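Fatty Acyl-Adenylate Ligase (Escherichia coli, PDB 3PBK) belongs to the ANL superfamily of AMP-binding enzymes and holds 5'-O-[(S)-(dodecanoyloxy)(hydroxy)phosphoryl]adenosine in its pocket. Local coordinates at residues A25-N37 and E46-A58. Sequence-based numbering, arbitrary orientation.
Sequences ALDYAALSSAGMN and EDQLEYQTLKARA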
ATOM      1  N   ALA A  25       1.414 -10.777  21.122  1.00 22.49           N
ATOM      2  CA  ALA A  25       0.150 -10.265  20.626  1.00 23.06           C
ATOM      3  C   ALA A  25      -0.842 -11.401  20.348  1.00 23.51           C
ATOM      4  O   ALA A  25      -1.945 -11.416  20.892  1.00 24.03           O
ATOM      5  CB  ALA A  25       0.372  -9.410  19.384  1.00 22.48           C
ATOM      6  N   LEU A  26      -0.451 -12.358  19.516  1.00 22.38           N
ATOM      7  CA  LEU A  26      -1.360 -13.424  19.131  1.00 22.52           C
ATOM      8  C   LEU A  26      -1.720 -14.330  20.305  1.00 23.35           C
ATOM      9  O   LEU A  26      -2.822 -14.873  20.364  1.00 23.35           O
ATOM     10  CB  LEU A  26      -0.767 -14.252  17.990  1.00 23.72           C
ATOM     11  CG  LEU A  26      -1.493 -15.556  17.650  1.00 23.47           C
ATOM     12  CD1 LEU A  26      -2.954 -15.285  17.381  1.00 23.93           C
ATOM     13  CD2 LEU A  26      -0.850 -16.227  16.465  1.00 23.54           C
ATOM     14  N   ASP A  27      -0.779 -14.509  21.226  1.00 23.12           N
ATOM     15  CA  ASP A  27      -1.020 -15.337  22.396  1.00 23.27           C
ATOM     16  C   ASP A  27      -2.221 -14.812  23.148  1.00 23.49           C
ATOM     17  O   ASP A  27      -3.054 -15.581  23.625  1.00 23.80           O
ATOM     18  CB  ASP A  27       0.193 -15.328  23.317  1.00 24.02           C
ATOM     19  CG  ASP A  27       1.120 -16.494  23.068  1.00 26.31           C
ATOM     20  OD1 ASP A  27       0.838 -17.302  22.151  1.00 27.21           O
ATOM     21  OD2 ASP A  27       2.124 -16.613  23.796  1.00 25.80           O
ATOM     22  N   TYR A  28      -2.305 -13.492  23.244  1.00 23.07           N
ATOM     23  CA  TYR A  28      -3.419 -12.839  23.903  1.00 22.99           C
ATOM     24  C   TYR A  28      -4.721 -12.976  23.119  1.00 23.71           C
ATOM     25  O   TYR A  28      -5.786 -13.103  23.717  1.00 24.34           O
ATOM     26  CB  TYR A  28      -3.114 -11.359  24.113  1.00 22.94           C
ATOM     27  CG  TYR A  28      -4.183 -10.645  24.903  1.00 23.60           C
ATOM     28  CD1 TYR A  28      -4.167 -10.664  26.292  1.00 24.27           C
ATOM     29  CD2 TYR A  28      -5.212  -9.966  24.267  1.00 23.54           C
ATOM     30  CE1 TYR A  28      -5.133 -10.028  27.026  1.00 24.39           C
ATOM     31  CE2 TYR A  28      -6.192  -9.320  24.995  1.00 24.54           C
ATOM     32  CZ  TYR A  28      -6.143  -9.357  26.377  1.00 25.90           C
ATOM     33  OH  TYR A  28      -7.101  -8.726  27.126  1.00 27.90           O
ATOM     34  N   ALA A  29      -4.639 -12.939  21.790  1.00 23.24           N
ATOM     35  CA  ALA A  29      -5.831 -12.959  20.945  1.00 22.79           C
ATOM     36  C   ALA A  29      -6.437 -14.346  20.865  1.00 23.91           C
ATOM     37  O   ALA A  29      -7.630 -14.500  20.634  1.00 24.61           O
ATOM     38  CB  ALA A  29      -5.516 -12.441  19.554  1.00 22.87           C
ATOM     39  N   ALA A  30      -5.607 -15.362  21.051  1.00 24.42           N
ATOM     40  CA  ALA A  30      -6.096 -16.731  21.056  1.00 25.06           C
ATOM     41  C   ALA A  30      -6.963 -16.973  22.281  1.00 25.34           C
ATOM     42  O   ALA A  30      -7.523 -18.052  22.440  1.00 26.85           O
ATOM     43  CB  ALA A  30      -4.939 -17.713  21.024  1.00 25.43           C
ATOM     44  N   LEU A  31      -7.061 -15.968  23.148  1.00 24.38           N
ATOM     45  CA  LEU A  31      -7.917 -16.046  24.331  1.00 24.66           C
ATOM     46  C   LEU A  31      -9.281 -15.401  24.086  1.00 25.46           C
ATOM     47  O   LEU A  31     -10.158 -15.456  24.945  1.00 25.34           O
ATOM     48  CB  LEU A  31      -7.255 -15.382  25.548  1.00 24.08           C
ATOM     49  CG  LEU A  31      -5.852 -15.824  25.980  1.00 23.69           C
ATOM     50  CD1 LEU A  31      -5.357 -14.975  27.145  1.00 22.27           C
ATOM     51  CD2 LEU A  31      -5.811 -17.306  26.326  1.00 21.99           C
ATOM     52  N   SER A  32      -9.448 -14.775  22.925  1.00 25.87           N
ATOM     53  CA  SER A  32     -10.717 -14.148  22.561  1.00 26.52           C
ATOM     54  C   SER A  32     -11.526 -15.145  21.753  1.00 27.57           C
ATOM     55  O   SER A  32     -11.128 -16.308  21.650  1.00 28.97           O
ATOM     56  CB  SER A  32     -10.483 -12.883  21.734  1.00 26.26           C
ATOM     57  OG  SER A  32      -9.898 -13.195  20.477  1.00 26.16           O
ATOM     58  N   SER A  33     -12.647 -14.701  21.181  1.00 26.45           N
ATOM     59  CA  SER A  33     -13.457 -15.569  20.319  1.00 26.79           C
ATOM     60  C   SER A  33     -13.488 -15.037  18.881  1.00 26.72           C
ATOM     61  O   SER A  33     -14.227 -15.531  18.019  1.00 26.39           O
ATOM     62  CB  SER A  33     -14.875 -15.751  20.884  1.00 26.34           C
ATOM     63  OG  SER A  33     -15.613 -14.541  20.878  1.00 25.80           O
ATOM     64  N   ALA A  34     -12.666 -14.027  18.632  1.00 26.21           N
ATOM     65  CA  ALA A  34     -12.593 -13.416  17.312  1.00 25.85           C
ATOM     66  C   ALA A  34     -11.674 -14.201  16.398  1.00 25.08           C
ATOM     67  O   ALA A  34     -10.966 -15.118  16.828  1.00 25.65           O
ATOM     68  CB  ALA A  34     -12.125 -11.968  17.414  1.00 24.79           C
ATOM     69  N   GLY A  35     -11.690 -13.829  15.131  1.00 23.70           N
ATOM     70  CA  GLY A  35     -10.841 -14.476  14.164  1.00 24.58           C
ATOM     71  C   GLY A  35     -11.070 -13.882  12.798  1.00 24.25           C
ATOM     72  O   GLY A  35     -11.691 -12.826  12.662  1.00 23.34           O
HETATM   73  N   MSE A  36     -10.570 -14.576  11.786  1.00 24.75           N
HETATM   74  CA  MSE A  36     -10.706 -14.131  10.416  1.00 24.46           C
HETATM   75  C   MSE A  36     -11.775 -14.903   9.667  1.00 25.18           C
HETATM   76  O   MSE A  36     -12.039 -16.068   9.951  1.00 25.81           O
HETATM   77  CB  MSE A  36      -9.380 -14.284   9.699  1.00 24.55           C
HETATM   78  CG  MSE A  36      -8.370 -13.267  10.115  1.00 24.83           C
HETATM   79 SE   MSE A  36      -6.679 -14.148  10.416  1.00 39.71          SE
HETATM   80  CE  MSE A  36      -5.479 -12.596  10.378  1.00 23.36           C
ATOM     81  N   ASN A  37     -12.376 -14.232   8.694  1.00 24.63           N
ATOM     82  CA  ASN A  37     -13.389 -14.839   7.858  1.00 25.04           C
ATOM     83  C   ASN A  37     -13.146 -14.546   6.374  1.00 24.71           C
ATOM     84  O   ASN A  37     -13.203 -13.399   5.937  1.00 23.92           O
ATOM     85  CB  ASN A  37     -14.767 -14.376   8.316  1.00 24.27           C
ATOM     86  CG  ASN A  37     -14.952 -14.531   9.818  1.00 26.22           C
ATOM     87  OD1 ASN A  37     -15.550 -15.502  10.281  1.00 28.07           O
ATOM     88  ND2 ASN A  37     -14.416 -13.587  10.587  1.00 24.76           N
ATOM     89  N   GLU A  46     -16.395 -18.775   3.053  1.00 28.12           N
ATOM     90  CA  GLU A  46     -15.695 -19.815   2.313  1.00 27.33           C
ATOM     91  C   GLU A  46     -14.740 -20.582   3.219  1.00 28.27           C
ATOM     92  O   GLU A  46     -14.385 -21.723   2.942  1.00 28.52           O
ATOM     93  CB  GLU A  46     -14.908 -19.153   1.194  1.00 27.72           C
ATOM     94  CG  GLU A  46     -14.399 -20.070   0.119  1.00 29.50           C
ATOM     95  CD  GLU A  46     -13.698 -19.279  -0.969  1.00 32.65           C
ATOM     96  OE1 GLU A  46     -13.565 -18.047  -0.782  1.00 32.07           O
ATOM     97  OE2 GLU A  46     -13.289 -19.865  -1.999  1.00 33.50           O
ATOM     98  N   ASP A  47     -14.324 -19.933   4.301  1.00 28.56           N
ATOM     99  CA  ASP A  47     -13.385 -20.499   5.259  1.00 27.28           C
ATOM    100  C   ASP A  47     -13.271 -19.540   6.441  1.00 27.93           C
ATOM    101  O   ASP A  47     -13.322 -18.318   6.270  1.00 27.36           O
ATOM    102  CB  ASP A  47     -12.015 -20.705   4.610  1.00 26.99           C
ATOM    103  CG  ASP A  47     -11.030 -21.442   5.520  1.00 29.83           C
ATOM    104  OD1 ASP A  47     -11.447 -22.016   6.555  1.00 28.77           O
ATOM    105  OD2 ASP A  47      -9.823 -21.451   5.184  1.00 31.47           O
ATOM    106  N   GLN A  48     -13.132 -20.099   7.639  1.00 28.89           N
ATOM    107  CA  GLN A  48     -12.986 -19.299   8.851  1.00 27.90           C
ATOM    108  C   GLN A  48     -11.732 -19.708   9.634  1.00 28.43           C
ATOM    109  O   GLN A  48     -11.272 -20.851   9.559  1.00 29.63           O
ATOM    110  CB  GLN A  48     -14.235 -19.434   9.717  1.00 27.58           C
ATOM    111  CG  GLN A  48     -14.243 -18.536  10.929  1.00 29.56           C
ATOM    112  CD  GLN A  48     -15.598 -18.517  11.625  1.00 33.74           C
ATOM    113  OE1 GLN A  48     -16.645 -18.542  10.970  1.00 33.85           O
ATOM    114  NE2 GLN A  48     -15.585 -18.467  12.960  1.00 34.95           N
ATOM    115  N   LEU A  49     -11.165 -18.762  10.371  1.00 27.78           N
ATOM    116  CA  LEU A  49      -9.954 -19.020  11.130  1.00 26.16           C
ATOM    117  C   LEU A  49     -10.003 -18.219  12.414  1.00 26.86           C
ATOM    118  O   LEU A  49      -9.832 -16.999  12.391  1.00 26.56           O
ATOM    119  CB  LEU A  49      -8.718 -18.625  10.326  1.00 25.39           C
ATOM    120  CG  LEU A  49      -7.401 -18.888  11.051  1.00 26.55           C
ATOM    121  CD1 LEU A  49      -7.352 -20.326  11.527  1.00 27.19           C
ATOM    122  CD2 LEU A  49      -6.205 -18.584  10.168  1.00 26.65           C
ATOM    123  N   GLU A  50     -10.252 -18.902  13.529  1.00 27.27           N
ATOM    124  CA  GLU A  50     -10.238 -18.254  14.835  1.00 27.51           C
ATOM    125  C   GLU A  50      -8.818 -18.057  15.344  1.00 26.49           C
ATOM    126  O   GLU A  50      -7.930 -18.868  15.079  1.00 26.47           O
ATOM    127  CB  GLU A  50     -11.048 -19.060  15.838  1.00 28.19           C
ATOM    128  CG  GLU A  50     -12.510 -19.064  15.506  1.00 31.29           C
ATOM    129  CD  GLU A  50     -13.215 -20.278  16.040  1.00 36.48           C
ATOM    130  OE1 GLU A  50     -13.561 -20.271  17.247  1.00 35.89           O
ATOM    131  OE2 GLU A  50     -13.421 -21.232  15.249  1.00 37.13           O
ATOM    132  N   TYR A  51      -8.596 -16.970  16.066  1.00 25.52           N
ATOM    133  CA  TYR A  51      -7.259 -16.692  16.554  1.00 25.79           C
ATOM    134  C   TYR A  51      -6.802 -17.820  17.468  1.00 26.74           C
ATOM    135  O   TYR A  51      -5.662 -18.288  17.367  1.00 26.79           O
ATOM    136  CB  TYR A  51      -7.210 -15.345  17.274  1.00 26.14           C
ATOM    137  CG  TYR A  51      -7.469 -14.173  16.359  1.00 25.56           C
ATOM    138  CD1 TYR A  51      -6.764 -14.034  15.166  1.00 24.16           C
ATOM    139  CD2 TYR A  51      -8.414 -13.202  16.688  1.00 24.36           C
ATOM    140  CE1 TYR A  51      -6.989 -12.973  14.330  1.00 23.43           C
ATOM    141  CE2 TYR A  51      -8.645 -12.134  15.853  1.00 23.51           C
ATOM    142  CZ  TYR A  51      -7.925 -12.024  14.677  1.00 23.00           C
ATOM    143  OH  TYR A  51      -8.144 -10.965  13.834  1.00 22.46           O
ATOM    144  N   GLN A  52      -7.699 -18.258  18.352  1.00 26.82           N
ATOM    145  CA  GLN A  52      -7.440 -19.421  19.187  1.00 26.61           C
ATOM    146  C   GLN A  52      -6.826 -20.526  18.340  1.00 26.52           C
ATOM    147  O   GLN A  52      -5.750 -21.033  18.654  1.00 26.35           O
ATOM    148  CB  GLN A  52      -8.737 -19.918  19.815  1.00 28.33           C
ATOM    149  CG  GLN A  52      -8.581 -21.191  20.634  1.00 30.47           C
ATOM    150  CD  GLN A  52      -9.889 -21.660  21.262  1.00 32.46           C
ATOM    151  OE1 GLN A  52     -10.976 -21.142  20.955  1.00 32.56           O
ATOM    152  NE2 GLN A  52      -9.788 -22.645  22.154  1.00 31.79           N
ATOM    153  N   THR A  53      -7.517 -20.878  17.258  1.00 25.93           N
ATOM    154  CA  THR A  53      -7.075 -21.920  16.340  1.00 25.12           C
ATOM    155  C   THR A  53      -5.782 -21.538  15.620  1.00 25.17           C
ATOM    156  O   THR A  53      -4.883 -22.360  15.445  1.00 24.71           O
ATOM    157  CB  THR A  53      -8.171 -22.225  15.302  1.00 25.76           C
ATOM    158  OG1 THR A  53      -9.256 -22.921  15.934  1.00 26.74           O
ATOM    159  CG2 THR A  53      -7.619 -23.061  14.159  1.00 25.45           C
ATOM    160  N   LEU A  54      -5.696 -20.286  15.192  1.00 25.85           N
ATOM    161  CA  LEU A  54      -4.504 -19.802  14.511  1.00 25.58           C
ATOM    162  C   LEU A  54      -3.241 -20.008  15.358  1.00 26.28           C
ATOM    163  O   LEU A  54      -2.221 -20.483  14.859  1.00 26.73           O
ATOM    164  CB  LEU A  54      -4.666 -18.334  14.138  1.00 24.55           C
ATOM    165  CG  LEU A  54      -3.350 -17.599  13.902  1.00 24.07           C
ATOM    166  CD1 LEU A  54      -2.687 -18.035  12.606  1.00 23.92           C
ATOM    167  CD2 LEU A  54      -3.598 -16.111  13.901  1.00 24.12           C
ATOM    168  N   LYS A  55      -3.313 -19.655  16.637  1.00 25.98           N
ATOM    169  CA  LYS A  55      -2.208 -19.895  17.568  1.00 26.40           C
ATOM    170  C   LYS A  55      -1.684 -21.348  17.493  1.00 26.90           C
ATOM    171  O   LYS A  55      -0.478 -21.588  17.367  1.00 26.34           O
ATOM    172  CB  LYS A  55      -2.664 -19.567  18.994  1.00 26.35           C
ATOM    173  CG  LYS A  55      -1.597 -19.703  20.064  1.00 26.67           C
ATOM    174  CD  LYS A  55      -2.224 -20.077  21.398  1.00 27.27           C
ATOM    175  CE  LYS A  55      -1.442 -19.491  22.575  1.00 28.11           C
ATOM    176  NZ  LYS A  55      -0.012 -19.914  22.609  1.00 27.30           N
ATOM    177  N   ALA A  56      -2.602 -22.309  17.573  1.00 26.37           N
ATOM    178  CA  ALA A  56      -2.256 -23.721  17.510  1.00 25.68           C
ATOM    179  C   ALA A  56      -1.552 -24.040  16.203  1.00 26.30           C
ATOM    180  O   ALA A  56      -0.418 -24.515  16.196  1.00 27.41           O
ATOM    181  CB  ALA A  56      -3.496 -24.575  17.659  1.00 24.01           C
ATOM    182  N   ARG A  57      -2.230 -23.781  15.095  1.00 25.77           N
ATOM    183  CA  ARG A  57      -1.640 -24.046  13.795  1.00 26.34           C
ATOM    184  C   ARG A  57      -0.299 -23.341  13.629  1.00 26.47           C
ATOM    185  O   ARG A  57       0.587 -23.843  12.950  1.00 27.54           O
ATOM    186  CB  ARG A  57      -2.604 -23.655  12.679  1.00 25.78           C
ATOM    187  CG  ARG A  57      -3.893 -24.440  12.724  1.00 25.70           C
ATOM    188  CD  ARG A  57      -4.792 -24.113  11.554  1.00 25.80           C
ATOM    189  NE  ARG A  57      -6.080 -24.784  11.671  1.00 26.24           N
ATOM    190  CZ  ARG A  57      -7.111 -24.562  10.862  1.00 28.05           C
ATOM    191  NH1 ARG A  57      -7.004 -23.679   9.877  1.00 29.10           N
ATOM    192  NH2 ARG A  57      -8.252 -25.220  11.036  1.00 27.77           N
ATOM    193  N   ALA A  58      -0.143 -22.184  14.262  1.00 26.05           N
ATOM    194  CA  ALA A  58       1.122 -21.455  14.186  1.00 26.88           C
ATOM    195  C   ALA A  58       2.246 -22.136  14.988  1.00 28.16           C
ATOM    196  O   ALA A  58       3.380 -22.222  14.514  1.00 27.70           O
ATOM    197  CB  ALA A  58       0.941 -20.007  14.628  1.00 25.96           C
TER
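Y51, the first residue of helix 51-58, lays its phenol ring against the backbone of G35, whose CA sits over the centre of one ring face, 3.7 Å from the centroid, in a CH-pi contact. Having no side chain, G35 lets its CA lie directly on the ring and close to the E50 backbone. Set beside its own backbone N (chi1 -66°), the ring slips between helix 25-29 and strand 35-37. A29 CB and A34 CB, both small, pack on it, and its hydroxyl bonds to L244 O. The side chain of selenomethionine M36 crosses that of Y51 at about a right angle, its bent chain bringing SE to 4.1 Å from Y51 CE1, an oblique Met-aromatic contact. L236 and V240 of helix 229-241 also touch M36, so its long, pliable side chain belongs to a buried apolar layer.

Backbone bonds set the register. M36 and L49 form an antiparallel hydrogen-bonded pair, with M36 N to L49 O at 2.6 Å and L49 N to M36 O at 2.9 Å. Where strand gives way to helix, Y51 N donates to A34 O (3.1 Å), tying the start of the helix to the loop before strand 35-37.

Between the helices, L26 CD1 reaches L54 CD2 at 3.6 Å. K55 runs its methylenes along A30 CB, then turns NZ onto D27 OD1 (2.8 Å) from above the carboxylate plane; K55 NZ also bridges to E59, and D27 OD2 to R171. The axes of 25-29 and 51-58 cross at -132°; the two helices precede and follow a beta hairpin whose strand 45-50 forms one border of the large mixed sheet in this AMP-binding fold.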